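Local coordinates for 2-hydroxymethyl glutarate dehydrogenase (Eubacterium barkeri, PDB 3CKY), which catalyses the NAD-dependent interconversion of 2-formylglutarate and (S)-2-hydroxymethylglutarate in nicotinate fermentation, at the interface of chains A and B and the interface of chains A and C. Residues are numbered along the deposited sequence; one frame, centred on the assembly and turned at random. Chains: chain A/B/C, 2-hydroxymethyl glutarate dehydrogenase.

Contact 1: the interface of chains A and B. Residues chain A 183-184, 187, 214-216, 261; chain B 183-184, 187, 214-216.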
loop_
_atom_site.group_PDB
_atom_site.type_symbol
_atom_site.label_atom_id
_atom_site.label_comp_id
_atom_site.label_asym_id
_atom_site.label_seq_id
_atom_site.Cartn_x
_atom_site.Cartn_y
_atom_site.Cartn_z
ATOM N N CYS A 183 -4.691 -7.410 -10.363
ATOM C CA CYS A 183 -5.439 -6.980 -9.188
ATOM C C CYS A 183 -6.556 -7.965 -8.831
ATOM O O CYS A 183 -6.739 -8.313 -7.659
ATOM C CB CYS A 183 -6.041 -5.589 -9.399
ATOM S SG CYS A 183 -4.861 -4.211 -9.396
ATOM N N ASN A 184 -7.302 -8.395 -9.842
ATOM C CA ASN A 184 -8.454 -9.259 -9.634
ATOM C C ASN A 184 -8.000 -10.588 -9.056
ATOM O O ASN A 184 -8.657 -11.144 -8.185
ATOM C CB ASN A 184 -9.232 -9.462 -10.947
ATOM C CG ASN A 184 -9.895 -8.197 -11.440
ATOM O OD1 ASN A 184 -9.983 -7.196 -10.724
ATOM N ND2 ASN A 184 -10.374 -8.232 -12.673
ATOM N N SER A 187 -6.872 -10.109 -5.361
ATOM C CA SER A 187 -8.069 -10.026 -4.530
ATOM C C SER A 187 -8.703 -11.406 -4.329
ATOM O O SER A 187 -9.103 -11.775 -3.229
ATOM C CB SER A 187 -9.087 -9.074 -5.164
ATOM O OG SER A 187 -8.563 -7.766 -5.332
ATOM N N GLY A 214 -19.277 -10.821 -7.656
ATOM C CA GLY A 214 -17.851 -10.914 -7.372
ATOM C C GLY A 214 -17.031 -11.511 -8.499
ATOM O O GLY A 214 -15.807 -11.474 -8.440
ATOM N N ARG A 215 -17.690 -12.064 -9.522
ATOM C CA ARG A 215 -16.994 -12.804 -10.571
ATOM C C ARG A 215 -16.092 -11.928 -11.432
ATOM O O ARG A 215 -16.291 -10.727 -11.556
ATOM C CB ARG A 215 -17.958 -13.586 -11.455
ATOM C CG ARG A 215 -18.796 -12.745 -12.434
ATOM C CD ARG A 215 -19.672 -13.657 -13.279
ATOM N NE ARG A 215 -20.694 -12.921 -14.022
ATOM C CZ ARG A 215 -21.911 -12.626 -13.564
ATOM N NH1 ARG A 215 -22.309 -13.018 -12.357
ATOM N NH2 ARG A 215 -22.748 -11.935 -14.334
ATOM N N SER A 216 -15.064 -12.562 -11.973
ATOM C CA SER A 216 -14.133 -11.925 -12.877
ATOM C C SER A 216 -13.583 -12.985 -13.811
ATOM O O SER A 216 -13.706 -14.174 -13.541
ATOM C CB SER A 216 -12.992 -11.263 -12.099
ATOM O OG SER A 216 -12.212 -12.215 -11.373
ATOM N N MET A 261 -4.214 0.031 -5.448
ATOM C CA MET A 261 -4.566 -1.388 -5.587
ATOM C C MET A 261 -3.517 -2.132 -6.391
ATOM O O MET A 261 -3.147 -3.255 -6.054
ATOM C CB MET A 261 -5.927 -1.549 -6.272
ATOM C CG MET A 261 -7.082 -0.943 -5.499
ATOM S SD MET A 261 -7.398 -1.718 -3.916
ATOM C CE MET A 261 -8.122 -3.297 -4.436
ATOM N N CYS B 183 -13.381 -4.876 -4.275
ATOM C CA CYS B 183 -11.976 -4.855 -4.734
ATOM C C CYS B 183 -11.872 -4.677 -6.234
ATOM O O CYS B 183 -11.016 -3.937 -6.738
ATOM C CB CYS B 183 -11.247 -6.139 -4.354
ATOM S SG CYS B 183 -10.904 -6.271 -2.619
ATOM N N ASN B 184 -12.735 -5.368 -6.960
ATOM C CA ASN B 184 -12.728 -5.267 -8.414
ATOM C C ASN B 184 -13.075 -3.854 -8.876
ATOM O O ASN B 184 -12.489 -3.346 -9.836
ATOM C CB ASN B 184 -13.667 -6.295 -9.048
ATOM C CG ASN B 184 -13.226 -7.730 -8.795
ATOM O OD1 ASN B 184 -12.082 -7.982 -8.367
ATOM N ND2 ASN B 184 -14.145 -8.685 -9.030
ATOM N N SER B 187 -10.148 -1.380 -8.050
ATOM C CA SER B 187 -9.074 -1.588 -9.017
ATOM C C SER B 187 -9.452 -0.964 -10.350
ATOM O O SER B 187 -8.638 -0.290 -10.996
ATOM C CB SER B 187 -8.828 -3.077 -9.194
ATOM O OG SER B 187 -8.555 -3.679 -7.942
ATOM N N GLY B 214 -8.928 -8.675 -18.268
ATOM C CA GLY B 214 -9.144 -7.719 -17.191
ATOM C C GLY B 214 -10.599 -7.569 -16.763
ATOM O O GLY B 214 -10.896 -6.913 -15.755
ATOM N N ARG B 215 -11.503 -8.186 -17.521
ATOM C CA ARG B 215 -12.940 -8.016 -17.326
ATOM C C ARG B 215 -13.435 -8.573 -15.985
ATOM O O ARG B 215 -12.874 -9.519 -15.443
ATOM C CB ARG B 215 -13.723 -8.654 -18.492
ATOM C CG ARG B 215 -14.103 -10.101 -18.265
ATOM C CD ARG B 215 -14.854 -10.662 -19.425
ATOM N NE ARG B 215 -13.894 -11.045 -20.445
ATOM C CZ ARG B 215 -13.662 -12.281 -20.856
ATOM N NH1 ARG B 215 -14.365 -13.305 -20.381
ATOM N NH2 ARG B 215 -12.728 -12.477 -21.774
ATOM N N SER B 216 -14.479 -7.941 -15.457
ATOM C CA SER B 216 -15.147 -8.388 -14.242
ATOM C C SER B 216 -16.597 -7.975 -14.314
ATOM O O SER B 216 -16.949 -7.119 -15.114
ATOM C CB SER B 216 -14.485 -7.779 -13.013
ATOM O OG SER B 216 -14.560 -6.379 -13.024
HETATM O O HOH W 1 -11.282 -10.593 -8.152
HETATM O O HOH W 2 -11.302 -4.906 -11.575
HETATM O O HOH W 3 -16.852 -8.332 -10.141
#
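A:Asn184 and B:Asn184 cross near the two-fold axis at about a right angle, amide planes 54° apart, the two OD1 atoms passing side by side 3.3 Å apart. As two carbonyl oxygens they cannot bond directly; each is instead served by its own water, which can donate both to it and to the backbone carbonyl of the partner asparagine. Water 1 lies 2.7 Å from B:Asn184 OD1 and also meets A:Asn184 O, and water 2 makes the twin bridge, 2.8 Å from A:Asn184 OD1 and on to B:Asn184 O. Asparagine suits the place because its other branch carries N-H groups: B:Asn184 ND2 reaches a nearly straight bond to water 3 (2.9 Å, 168° at H), which passes it to A:Arg215 O, while its direct bond to A:Gly214 O is bent and weak. With CG beside the backbone N (chi1 -64°), the amide of B:Asn184 is directed at this loop.

Next to this polar centre the packing becomes small and close. A:Ser187 CB lies 3.7 Å from B:Cys183 CB, and compact side chains let the two helices approach. Each serine hydroxyl turns back along its own helix, as in the 2.8 Å bond of B:Ser187 OG to B:Cys183 O, tilted from the carbonyl plane, which gives its hydrogen an acceptor within its own chain. A:Met261 curls its bent, flexible chain over B:Ser187, with CE 3.6 Å from OG.

Farther out, A:Ser216 and B:Ser216 form an antiparallel beta bridge. This two-fold interface between subunits of the homotetramer thus joins the long helices 169-197, which in chain A also carries the active-site A:Lys174, to the loops leading into helices 217-228; A:Met261 comes from helix 260-274.

Contact 2: the interface of chains A and C. Residues chain A 249, 252, 257-260, 263; chain C 263, 267, 270-271.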
loop_
_atom_site.group_PDB
_atom_site.type_symbol
_atom_site.label_atom_id
_atom_site.label_comp_id
_atom_site.label_asym_id
_atom_site.label_seq_id
_atom_site.Cartn_x
_atom_site.Cartn_y
_atom_site.Cartn_z
ATOM N N LEU A 249 2.657 0.614 -12.872
ATOM C CA LEU A 249 3.191 1.552 -11.892
ATOM C C LEU A 249 4.116 2.573 -12.544
ATOM O O LEU A 249 4.149 3.735 -12.119
ATOM C CB LEU A 249 3.930 0.808 -10.770
ATOM C CG LEU A 249 3.075 -0.103 -9.872
ATOM C CD1 LEU A 249 3.953 -0.837 -8.857
ATOM C CD2 LEU A 249 1.967 0.662 -9.178
ATOM N N GLY A 252 1.772 4.929 -14.137
ATOM C CA GLY A 252 1.208 5.760 -13.081
ATOM C C GLY A 252 2.123 6.887 -12.616
ATOM O O GLY A 252 1.671 8.022 -12.416
ATOM N N VAL A 257 -0.664 9.407 -11.750
ATOM C CA VAL A 257 -1.924 8.770 -11.403
ATOM C C VAL A 257 -1.641 7.744 -10.309
ATOM O O VAL A 257 -0.961 6.759 -10.567
ATOM C CB VAL A 257 -2.551 8.059 -12.618
ATOM C CG1 VAL A 257 -3.798 7.285 -12.197
ATOM C CG2 VAL A 257 -2.889 9.064 -13.724
ATOM N N PRO A 258 -2.126 7.994 -9.070
ATOM C CA PRO A 258 -1.976 7.013 -8.009
ATOM C C PRO A 258 -2.648 5.675 -8.341
ATOM O O PRO A 258 -3.735 5.659 -8.907
ATOM C CB PRO A 258 -2.677 7.673 -6.817
ATOM C CG PRO A 258 -2.704 9.130 -7.131
ATOM C CD PRO A 258 -2.824 9.209 -8.606
ATOM N N LEU A 259 -1.995 4.575 -7.959
ATOM C CA LEU A 259 -2.431 3.219 -8.276
ATOM C C LEU A 259 -2.262 2.325 -7.038
ATOM O O LEU A 259 -1.472 1.364 -7.045
ATOM C CB LEU A 259 -1.606 2.663 -9.442
ATOM C CG LEU A 259 -1.711 3.335 -10.820
ATOM C CD1 LEU A 259 -0.679 2.783 -11.767
ATOM C CD2 LEU A 259 -3.118 3.135 -11.387
ATOM N N PRO A 260 -2.986 2.650 -5.959
ATOM C CA PRO A 260 -2.834 1.919 -4.694
ATOM C C PRO A 260 -3.137 0.413 -4.773
ATOM O O PRO A 260 -2.407 -0.384 -4.194
ATOM C CB PRO A 260 -3.825 2.623 -3.754
ATOM C CG PRO A 260 -4.767 3.357 -4.627
ATOM C CD PRO A 260 -3.968 3.740 -5.841
ATOM N N ALA A 263 -0.369 -1.245 -6.756
ATOM C CA ALA A 263 0.829 -1.243 -5.936
ATOM C C ALA A 263 0.791 -2.403 -4.949
ATOM O O ALA A 263 1.803 -3.134 -4.778
ATOM C CB ALA A 263 0.978 0.086 -5.194
ATOM N N ALA C 263 5.409 0.620 -0.699
ATOM C CA ALA C 263 4.552 0.648 -1.883
ATOM C C ALA C 263 3.361 1.572 -1.705
ATOM O O ALA C 263 3.010 2.333 -2.620
ATOM C CB ALA C 263 4.070 -0.761 -2.219
ATOM N N GLN C 267 2.476 5.533 -3.409
ATOM C CA GLN C 267 1.248 5.924 -4.089
ATOM C C GLN C 267 0.574 7.139 -3.442
ATOM O O GLN C 267 -0.035 7.965 -4.137
ATOM C CB GLN C 267 0.276 4.748 -4.187
ATOM C CG GLN C 267 0.784 3.599 -5.042
ATOM C CD GLN C 267 1.303 4.026 -6.421
ATOM O OE1 GLN C 267 2.327 3.535 -6.897
ATOM N NE2 GLN C 267 0.594 4.927 -7.060
ATOM N N GLU C 270 2.497 9.958 -4.671
ATOM C CA GLU C 270 2.085 10.170 -6.059
ATOM C C GLU C 270 0.831 11.028 -6.130
ATOM O O GLU C 270 0.701 11.872 -7.038
ATOM C CB GLU C 270 1.857 8.850 -6.798
ATOM C CG GLU C 270 1.684 9.032 -8.308
ATOM C CD GLU C 270 2.857 9.755 -8.938
ATOM O OE1 GLU C 270 3.949 9.181 -9.000
ATOM O OE2 GLU C 270 2.702 10.903 -9.356
ATOM N N GLY C 271 -0.083 10.818 -5.182
ATOM C CA GLY C 271 -1.260 11.664 -5.040
ATOM C C GLY C 271 -0.899 13.139 -4.884
ATOM O O GLY C 271 -1.477 13.999 -5.536
HETATM O O HOH W 4 1.197 5.731 -9.649
HETATM O O HOH W 5 3.583 4.313 -9.454
#
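Helix 260-274 of chain C lies against the loop 257-259 of chain A, the start of chain A's own helix 260-274 and the side of helix 238-255, within the C-terminal part of this HIBADH-related beta-hydroxyacid dehydrogenase. C:Gln267 is the side chain that enters: CG sits beside the backbone N (chi1 -65°), and a bend at chi2 (-50°) swings the amide in among the chain A groups. Its CG rests on A:Ala263 CB at 3.5 Å, where a methyl group is small enough to admit it, and the A:Leu249 side chain crosses that of C:Gln267 at about a right angle, its CD2 methyl beside the amide tip.

The modelled NE2 lies 2.8 Å from the backbone A:Leu259 N, where two N-H donors would oppose each other, so the amide's orientation is doubtful. As modelled, NE2 meets water 4 at 2.8 Å, and water 4 continues to A:Val257 O at 2.6 Å; OE1 reaches water 5, which also bonds A:Leu249 O and water 4. Glutamine's two-sided tip can serve the site either way: turned over, its oxygen would face A:Leu259 N, as an acceptor, and water 4, and its nitrogen water 5.

At the other end, the rigid ring of A:Pro258 lies against the chain C helix, CG 3.6 Å from C:Gly271 CA; glycine, having no side chain, lets the ring come this near the helix backbone. C:Glu270 CG flanks the loop near A:Pro258 N.

The centres of the C-alpha atoms of contact 1 and contact 2 lie about 17 Å apart, and helix 260-274 of chain A serves both: A:Met261 faces chain B, whereas A:Ala263, two residues on, faces chain C. One subunit thus uses neighbouring parts of its helical region to bind two different partners. Each interface is two-fold symmetric, so combining them can build the homotetramer. The contact centres are about 14 Å (contact 1) and 16 Å (contact 2) from A:Lys174, which lies on helix 169-197 with A:Asn184 of contact 1, so pairing with chain B may help steady that helix; the structure alone does not show coupling.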